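Local coordinates for protein endonuclease 2 (Arabidopsis thaliana, PDB 4CXP) that cleaves RNA and single-stranded DNA, and double-stranded DNA less well, into 5'-phosphorylated products with the help of three bound divalent metal ions, at residues 51-56 with 81-86; 56-61 with 119-124; 142-147 with 223-228. One frame throughout, in Å; residues are numbered along the deposited sequence. Where two conformers were deposited one is given.

How the contacts relate
Contacts 1 and 2 lie side by side, their centres 8 Å apart, and share Pro56; the centre of contact 3 is about 28 Å from that of contact 1 and about 24 Å from that of contact 2. Along the chain the segments of the first two alternate, so the loop from 51-56 to strand 60-62 meets first the turn leading into helix 85-96 and then helix 111-124, while 142-147 with 223-228 follows later. A backbone bond from Val85 N to Tyr59 O, probable at 3.0 Å, stitches the two neighbours together. The single-chain S1/P1 nuclease thus has a sugar-covered flank beside its zinc site, with the small mixed sheet of contact 3 away at the surface.

Contact 1: residues 51-56 with 81-86; sequences YHWSSP and KGRCVA. With NAG (2-acetamido-2-deoxy-beta-D-glucopyranose), chain B; NAG (2-acetamido-2-deoxy-beta-D-glucopyranose), chain C.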
# COMPACT_ATOMS: atom_id res chain seq x y z
N TYR A 51 14.59 -12.75 4.82
CA TYR A 51 13.59 -13.04 5.86
C TYR A 51 12.43 -13.72 5.16
O TYR A 51 11.41 -13.11 4.86
CB TYR A 51 13.10 -11.76 6.54
CG TYR A 51 14.10 -10.96 7.35
CD1 TYR A 51 15.26 -11.50 7.87
CD2 TYR A 51 13.82 -9.63 7.63
CE1 TYR A 51 16.12 -10.73 8.64
CE2 TYR A 51 14.68 -8.85 8.39
CZ TYR A 51 15.82 -9.40 8.90
OH TYR A 51 16.67 -8.63 9.67
N HIS A 52 12.59 -14.99 4.84
CA HIS A 52 11.64 -15.62 3.94
C HIS A 52 10.24 -15.74 4.59
O HIS A 52 9.22 -15.69 3.89
CB HIS A 52 12.23 -16.93 3.44
CG HIS A 52 11.68 -17.41 2.14
ND1 HIS A 52 11.14 -16.61 1.14
CD2 HIS A 52 11.60 -18.68 1.68
CE1 HIS A 52 10.76 -17.38 0.14
NE2 HIS A 52 11.03 -18.64 0.44
N TRP A 53 10.19 -15.79 5.91
CA TRP A 53 8.97 -15.73 6.68
C TRP A 53 8.15 -14.47 6.42
O TRP A 53 6.98 -14.40 6.77
CB TRP A 53 9.31 -15.80 8.19
CG TRP A 53 10.34 -14.82 8.65
CD1 TRP A 53 11.65 -15.09 8.85
CD2 TRP A 53 10.15 -13.44 9.02
NE1 TRP A 53 12.30 -13.97 9.29
CE2 TRP A 53 11.40 -12.95 9.42
CE3 TRP A 53 9.05 -12.59 9.04
CZ2 TRP A 53 11.59 -11.63 9.83
CZ3 TRP A 53 9.24 -11.28 9.45
CH2 TRP A 53 10.50 -10.81 9.84
N SER A 54 8.79 -13.44 5.87
CA SER A 54 8.12 -12.16 5.63
C SER A 54 7.40 -12.09 4.30
O SER A 54 6.59 -11.19 4.10
CB SER A 54 9.10 -11.00 5.73
OG SER A 54 9.94 -10.89 4.59
N SER A 55 7.66 -13.02 3.40
CA SER A 55 7.10 -12.91 2.05
C SER A 55 5.56 -12.90 2.04
O SER A 55 4.97 -12.06 1.38
CB SER A 55 7.72 -13.97 1.12
OG SER A 55 8.93 -13.49 0.51
N PRO A 56 4.89 -13.77 2.82
CA PRO A 56 3.41 -13.77 2.81
C PRO A 56 2.80 -12.54 3.49
O PRO A 56 1.59 -12.31 3.36
CB PRO A 56 3.04 -15.05 3.57
CG PRO A 56 4.25 -15.93 3.36
CD PRO A 56 5.41 -14.97 3.51
N LYS A 81 -2.47 -18.69 11.05
CA LYS A 81 -3.30 -17.50 11.21
C LYS A 81 -2.45 -16.30 11.56
O LYS A 81 -1.49 -16.39 12.32
CB LYS A 81 -4.32 -17.71 12.32
N GLY A 82 -2.81 -15.16 10.98
CA GLY A 82 -2.10 -13.92 11.22
C GLY A 82 -1.05 -13.57 10.18
O GLY A 82 -0.60 -12.44 10.12
N ARG A 83 -0.69 -14.54 9.34
CA ARG A 83 0.43 -14.33 8.44
C ARG A 83 -0.05 -13.80 7.08
O ARG A 83 -0.06 -14.50 6.07
CB ARG A 83 1.30 -15.56 8.35
CG ARG A 83 1.79 -15.99 9.75
CD ARG A 83 3.09 -16.73 9.72
NE ARG A 83 4.18 -15.88 9.27
CZ ARG A 83 4.86 -15.02 10.03
NH1 ARG A 83 4.60 -14.87 11.32
NH2 ARG A 83 5.85 -14.33 9.50
N CYS A 84 -0.43 -12.53 7.11
CA CYS A 84 -0.87 -11.78 5.95
C CYS A 84 -0.60 -10.30 6.25
O CYS A 84 -0.22 -9.95 7.36
CB CYS A 84 -2.36 -12.02 5.66
SG CYS A 84 -3.53 -11.04 6.63
N VAL A 85 -0.82 -9.43 5.28
CA VAL A 85 -0.48 -8.02 5.48
C VAL A 85 -1.27 -7.37 6.63
O VAL A 85 -0.73 -6.50 7.30
CB VAL A 85 -0.56 -7.24 4.15
CG1 VAL A 85 -1.97 -7.11 3.60
CG2 VAL A 85 0.12 -5.90 4.25
N ALA A 86 -2.53 -7.74 6.82
CA ALA A 86 -3.28 -7.21 7.97
C ALA A 86 -2.64 -7.63 9.29
O ALA A 86 -2.47 -6.82 10.20
CB ALA A 86 -4.75 -7.62 7.92
C1 NAG B . 10.00 -13.35 13.09
C2 NAG B . 11.32 -13.73 13.80
C3 NAG B . 12.06 -14.78 12.99
C4 NAG B . 11.15 -15.96 12.71
C5 NAG B . 9.82 -15.49 12.12
C6 NAG B . 8.83 -16.62 11.94
C7 NAG B . 12.25 -11.96 15.20
C8 NAG B . 13.23 -10.83 15.32
N2 NAG B . 12.19 -12.58 14.03
O3 NAG B . 13.22 -15.19 13.69
O4 NAG B . 11.84 -16.78 11.77
O5 NAG B . 9.22 -14.53 12.96
O6 NAG B . 7.58 -16.12 11.51
O7 NAG B . 11.53 -12.26 16.15
C1 NAG C . 6.09 -9.96 13.84
C2 NAG C . 5.99 -11.10 12.78
C3 NAG C . 7.00 -12.19 13.13
C4 NAG C . 8.39 -11.57 13.27
C5 NAG C . 8.37 -10.33 14.16
C6 NAG C . 9.67 -9.55 14.10
C7 NAG C . 3.72 -11.19 11.84
C8 NAG C . 2.40 -11.89 11.82
N2 NAG C . 4.66 -11.69 12.65
O3 NAG C . 6.95 -13.23 12.14
O4 NAG C . 9.31 -12.44 13.90
O5 NAG C . 7.35 -9.41 13.80
O6 NAG C . 9.95 -9.22 12.75
O7 NAG C . 3.92 -10.19 11.15
O HOH W 1 4.59 -16.44 6.64
O HOH W 2 -0.49 -14.27 3.31
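Arg83 reaches over to Trp53 from a turn that follows Gly82; Gly82 O lies 3.5 Å from C8, the acetamido methyl of the chain C sugar. Arg83 itself is the centre of an inverse gamma turn. Its chain bends at chi3 (66°), which turns NE out of the line of the CB-CG-CD chain, and the guanidinium meets its hydrogen-bond partners at its edge. Arg83 NH2 donates to Trp53 O at 3.0 Å; the bond is nearly straight (165°), lies in the guanidinium plane and arrives from above the carbonyl plane. Arg83 NE donates a hydrogen bond to a water that in turn donates to the same Trp53 O. On the sugar side Arg83 NH1 and NH2 both donate to O3 of the chain C sugar, NH1 at 3.0 Å, while O6 of the chain B sugar lies over the guanidinium face. The Trp53 ring, its plane 73° from the guanidinium, carries the chain B sugar on one face, with C1 3.8 Å above the ring centre. Next comes Cys84, the N-cap residue of helix 85-96 and disulfide partner of Cys74; its CA packs 3.6 Å from Pro56 O. All three guanidinium nitrogens thus have polar partners, which should limit the group's rotation, and protein and N-linked glycan together form a sugar-aromatic stack beside a cationic edge, probably holding the glycan against the surface.

Contact 2: residues 56-61 with 119-124; sequences PLHYIN and SHFMGD. With ZN (zinc ion), chain E; ZN (zinc ion), chain G.
Three side chains grip one zinc ion across this contact: His58 ND1 at 2.2 Å, His120 NE2 at 2.2 Å and Asp124 OD2 at 2.1 Å, with Asp45 among the ligands that complete the shell. Asp124 bridges, for its OD1 binds a second zinc ion at 2.1 Å, a site shared with Trp1 and His6. The two histidine rings meet rim to rim, planes 69° apart, and the ND1 of His120 is held by Cys41 O, a second-shell bond that orients the ring.

Aromatic packing backs the metal. Phe121 turns its edge to the face of His58 in a T-shaped pair, CE1 3.5 Å above the imidazole centre and the planes at 90°. Leu57 O lies over the face of the phenyl ring toward its rim, and Leu57 CB packs 3.7 Å from Phe121 CZ. An alanine in place of Phe121 would probably leave a gap against the His58 face and remove the packing that backs the ring, leaving its tilt held mainly by the zinc bond.

Helix 111-124 supplies one wall of this trinuclear nuclease site, the 3-10 turn before strand 60-62 another, and Val85, Ala88 and Ile89 of helix 85-96 cover Phe121.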
# COMPACT_ATOMS: atom_id res chain seq x y z
N PRO A 56 4.89 -13.77 2.82
CA PRO A 56 3.41 -13.77 2.81
C PRO A 56 2.80 -12.54 3.49
O PRO A 56 1.59 -12.31 3.36
CB PRO A 56 3.04 -15.05 3.57
CG PRO A 56 4.25 -15.93 3.36
CD PRO A 56 5.41 -14.97 3.51
N LEU A 57 3.61 -11.76 4.19
CA LEU A 57 3.13 -10.60 4.92
C LEU A 57 2.82 -9.42 4.02
O LEU A 57 2.32 -8.41 4.52
CB LEU A 57 4.15 -10.19 5.99
CG LEU A 57 4.51 -11.28 7.01
CD1 LEU A 57 5.46 -10.70 8.04
CD2 LEU A 57 3.30 -11.92 7.68
N HIS A 58 3.10 -9.51 2.72
CA HIS A 58 2.84 -8.40 1.81
C HIS A 58 1.43 -8.39 1.25
O HIS A 58 1.03 -7.40 0.63
CB HIS A 58 3.83 -8.40 0.65
CG HIS A 58 5.23 -8.13 1.08
ND1 HIS A 58 5.92 -7.00 0.70
CD2 HIS A 58 6.05 -8.83 1.91
CE1 HIS A 58 7.11 -7.03 1.29
NE2 HIS A 58 7.21 -8.12 2.03
N TYR A 59 0.65 -9.46 1.44
CA TYR A 59 -0.63 -9.57 0.75
C TYR A 59 -1.62 -10.38 1.57
O TYR A 59 -1.30 -10.89 2.66
CB TYR A 59 -0.41 -10.16 -0.67
CG TYR A 59 0.25 -11.52 -0.62
CD1 TYR A 59 -0.49 -12.68 -0.38
CD2 TYR A 59 1.62 -11.65 -0.77
CE1 TYR A 59 0.14 -13.92 -0.31
CE2 TYR A 59 2.24 -12.87 -0.68
CZ TYR A 59 1.49 -14.01 -0.46
OH TYR A 59 2.13 -15.23 -0.37
N ILE A 60 -2.84 -10.48 1.03
CA ILE A 60 -3.91 -11.34 1.53
C ILE A 60 -4.46 -12.08 0.32
O ILE A 60 -4.79 -11.45 -0.68
CB ILE A 60 -5.05 -10.55 2.19
CG1 ILE A 60 -4.55 -9.84 3.43
CG2 ILE A 60 -6.20 -11.46 2.53
CD1 ILE A 60 -5.43 -8.73 3.94
N ASN A 61 -4.59 -13.40 0.44
CA ASN A 61 -5.28 -14.23 -0.53
C ASN A 61 -6.72 -14.46 -0.10
O ASN A 61 -6.96 -14.90 1.02
CB ASN A 61 -4.61 -15.61 -0.62
CG ASN A 61 -3.33 -15.60 -1.40
OD1 ASN A 61 -3.17 -14.86 -2.36
ND2 ASN A 61 -2.40 -16.46 -1.00
N SER A 119 5.42 0.85 7.45
CA SER A 119 5.32 1.83 6.40
C SER A 119 5.05 1.15 5.06
O SER A 119 4.17 1.56 4.30
CB SER A 119 6.58 2.68 6.35
OG SER A 119 6.70 3.44 7.56
N HIS A 120 5.80 0.12 4.75
CA HIS A 120 5.61 -0.62 3.51
C HIS A 120 4.26 -1.34 3.49
O HIS A 120 3.55 -1.29 2.50
CB HIS A 120 6.75 -1.64 3.34
CG HIS A 120 6.69 -2.36 2.04
ND1 HIS A 120 7.32 -1.90 0.91
CD2 HIS A 120 6.10 -3.53 1.69
CE1 HIS A 120 7.10 -2.75 -0.08
NE2 HIS A 120 6.37 -3.75 0.36
N PHE A 121 3.94 -2.04 4.57
CA PHE A 121 2.71 -2.83 4.60
C PHE A 121 1.45 -1.97 4.61
O PHE A 121 0.45 -2.36 4.00
CB PHE A 121 2.73 -3.80 5.79
CG PHE A 121 3.79 -4.88 5.68
CD1 PHE A 121 4.14 -5.43 4.47
CD2 PHE A 121 4.42 -5.35 6.82
CE1 PHE A 121 5.11 -6.41 4.39
CE2 PHE A 121 5.39 -6.33 6.74
CZ PHE A 121 5.73 -6.86 5.52
N MET A 122 1.48 -0.80 5.25
CA MET A 122 0.36 0.12 5.12
C MET A 122 0.16 0.50 3.65
O MET A 122 -0.97 0.68 3.19
CB MET A 122 0.56 1.36 5.96
CG MET A 122 -0.68 2.25 5.99
SD MET A 122 -2.11 1.48 6.76
CE MET A 122 -1.65 1.66 8.49
N GLY A 123 1.24 0.63 2.89
CA GLY A 123 1.11 0.80 1.47
C GLY A 123 0.53 -0.40 0.76
O GLY A 123 -0.43 -0.29 0.01
N ASP A 124 1.11 -1.58 0.98
CA ASP A 124 0.68 -2.76 0.26
C ASP A 124 -0.78 -3.09 0.51
O ASP A 124 -1.47 -3.53 -0.40
CB ASP A 124 1.58 -3.96 0.57
CG ASP A 124 2.80 -4.07 -0.34
OD1 ASP A 124 2.93 -3.21 -1.22
OD2 ASP A 124 3.58 -5.01 -0.13
ZN ZN E . 5.58 -5.43 -0.79
ZN ZN G . 4.32 -2.71 -2.68

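Contact 3: residues 142-147 with 223-228; sequences IEVHWY and KGVTEG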
# COMPACT_ATOMS: atom_id res chain seq x y z
N ILE A 142 -2.56 -13.35 -14.65
CA ILE A 142 -3.39 -12.79 -15.71
C ILE A 142 -2.46 -12.00 -16.64
O ILE A 142 -2.00 -10.91 -16.31
CB ILE A 142 -4.51 -11.91 -15.16
CG1 ILE A 142 -5.38 -12.70 -14.19
CG2 ILE A 142 -5.31 -11.30 -16.30
CD1 ILE A 142 -6.44 -11.87 -13.51
N GLU A 143 -2.15 -12.60 -17.77
CA GLU A 143 -1.17 -12.06 -18.71
C GLU A 143 -1.90 -11.29 -19.81
O GLU A 143 -2.76 -11.85 -20.51
CB GLU A 143 -0.33 -13.19 -19.31
CG GLU A 143 0.66 -13.80 -18.31
CD GLU A 143 1.83 -12.88 -17.93
OE1 GLU A 143 1.98 -11.76 -18.47
OE2 GLU A 143 2.64 -13.30 -17.08
N VAL A 144 -1.57 -10.00 -19.91
CA VAL A 144 -2.22 -9.07 -20.83
C VAL A 144 -1.11 -8.25 -21.50
O VAL A 144 0.07 -8.60 -21.42
CB VAL A 144 -3.26 -8.18 -20.08
CG1 VAL A 144 -4.38 -9.05 -19.56
CG2 VAL A 144 -2.63 -7.39 -18.94
N HIS A 145 -1.50 -7.19 -22.18
CA HIS A 145 -0.55 -6.19 -22.65
C HIS A 145 -0.91 -4.87 -22.00
O HIS A 145 -2.09 -4.53 -21.86
CB HIS A 145 -0.58 -6.03 -24.18
CG HIS A 145 0.24 -7.07 -24.93
ND1 HIS A 145 -0.13 -8.39 -25.01
CD2 HIS A 145 1.41 -6.97 -25.60
CE1 HIS A 145 0.76 -9.06 -25.72
NE2 HIS A 145 1.71 -8.22 -26.08
N TRP A 146 0.12 -4.13 -21.58
CA TRP A 146 -0.00 -2.73 -21.18
C TRP A 146 0.49 -1.92 -22.36
O TRP A 146 1.67 -1.94 -22.70
CB TRP A 146 0.84 -2.44 -19.93
CG TRP A 146 0.68 -1.03 -19.46
CD1 TRP A 146 1.61 -0.04 -19.48
CD2 TRP A 146 -0.50 -0.45 -18.90
NE1 TRP A 146 1.08 1.12 -18.97
CE2 TRP A 146 -0.21 0.89 -18.61
CE3 TRP A 146 -1.80 -0.94 -18.65
CZ2 TRP A 146 -1.15 1.74 -18.07
CZ3 TRP A 146 -2.72 -0.08 -18.11
CH2 TRP A 146 -2.40 1.24 -17.83
N TYR A 147 -0.44 -1.28 -23.07
CA TYR A 147 -0.14 -0.70 -24.37
C TYR A 147 0.52 -1.79 -25.22
O TYR A 147 -0.09 -2.84 -25.39
CB TYR A 147 0.62 0.63 -24.24
CG TYR A 147 -0.22 1.71 -23.59
CD1 TYR A 147 -0.30 1.83 -22.21
CD2 TYR A 147 -0.96 2.60 -24.34
CE1 TYR A 147 -1.10 2.80 -21.61
CE2 TYR A 147 -1.75 3.57 -23.75
CZ TYR A 147 -1.81 3.67 -22.38
OH TYR A 147 -2.57 4.62 -21.74
N LYS A 223 -12.14 -6.14 -13.24
CA LYS A 223 -13.32 -5.85 -14.03
C LYS A 223 -12.97 -5.58 -15.47
O LYS A 223 -12.18 -4.69 -15.75
CB LYS A 223 -14.03 -4.63 -13.45
CG LYS A 223 -15.26 -4.18 -14.22
CD LYS A 223 -16.32 -5.24 -14.33
CE LYS A 223 -16.96 -5.51 -13.00
NZ LYS A 223 -18.22 -6.30 -13.16
N GLY A 224 -13.57 -6.32 -16.38
CA GLY A 224 -13.38 -6.13 -17.81
C GLY A 224 -12.14 -6.78 -18.38
O GLY A 224 -11.97 -6.74 -19.58
N VAL A 225 -11.30 -7.40 -17.55
CA VAL A 225 -10.00 -7.87 -18.01
C VAL A 225 -10.05 -9.37 -18.25
O VAL A 225 -10.47 -10.13 -17.38
CB VAL A 225 -8.89 -7.54 -17.00
CG1 VAL A 225 -7.56 -8.03 -17.52
CG2 VAL A 225 -8.84 -6.05 -16.72
N THR A 226 -9.59 -9.78 -19.42
CA THR A 226 -9.40 -11.16 -19.79
C THR A 226 -7.99 -11.35 -20.28
O THR A 226 -7.45 -10.48 -20.94
CB THR A 226 -10.38 -11.58 -20.93
OG1 THR A 226 -11.72 -11.26 -20.56
CG2 THR A 226 -10.27 -13.07 -21.27
N GLU A 227 -7.41 -12.51 -19.95
CA GLU A 227 -6.13 -12.95 -20.46
C GLU A 227 -6.03 -12.59 -21.94
O GLU A 227 -6.95 -12.90 -22.71
CB GLU A 227 -6.02 -14.48 -20.28
CG GLU A 227 -4.78 -15.16 -20.84
CD GLU A 227 -3.60 -15.24 -19.88
OE1 GLU A 227 -3.70 -14.90 -18.67
OE2 GLU A 227 -2.53 -15.69 -20.35
N GLY A 228 -4.93 -11.96 -22.35
CA GLY A 228 -4.71 -11.60 -23.74
C GLY A 228 -5.19 -10.22 -24.15
O GLY A 228 -4.88 -9.77 -25.25
O HOH W 3 -1.82 -13.71 -22.62
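Glu227 takes up a shape that carries its carboxylate back to the backbone of Glu143: CG stands anti to the backbone N (chi1 176°), and the chain then bends at chi2 (89°). On strand 143-146, Val144 sets CG1 anti to its carbonyl carbon, and it is this methyl that meets the loop.

The polar part centres on Glu143, whose backbone bonds at both ends of the residue. Glu143 N donates to Glu227 OE1 at 2.9 Å in a nearly straight bond (168°), approaching from above the carboxylate plane. Glu143 O accepts from Gly228 N at 2.8 Å, and Glu227 CA adds a CA-H...O contact to the same oxygen. A water donates to both Glu143 O and Glu227 OE2, linking them, while OE1 holds Glu143 N directly; Glu227 OE2 also rests 3.5 Å from Glu143 CB. The two acidic ends are not in contact, Glu143 OE1 lying 6.3 Å from Glu227 OE2.

The apolar part is small. Val225 points at the strand, and its CG1 packs 3.9 Å from Val144 CG1, the two side chains crossing at about a right angle, and more loosely against Ile142 CG2. Val144 CG1 also touches Thr226 O, at 3.7 Å. Outside the two segments, Val144 touches Ile156 of helix 153-169 and Val225 touches Tyr235 of helix 233-262.

Strand 143-146 is the middle strand of a mixed sheet, antiparallel to 149-152 and parallel to 230-231. Just ahead of that last strand, the Glu227 carboxylate and the Gly228 N-H together continue, from 230-231 back into the loop, the pairing with strand 143-146. The negative charge of Glu227 would probably strengthen the bond to the Glu143 N-H, although solvent at this surface may damp the effect.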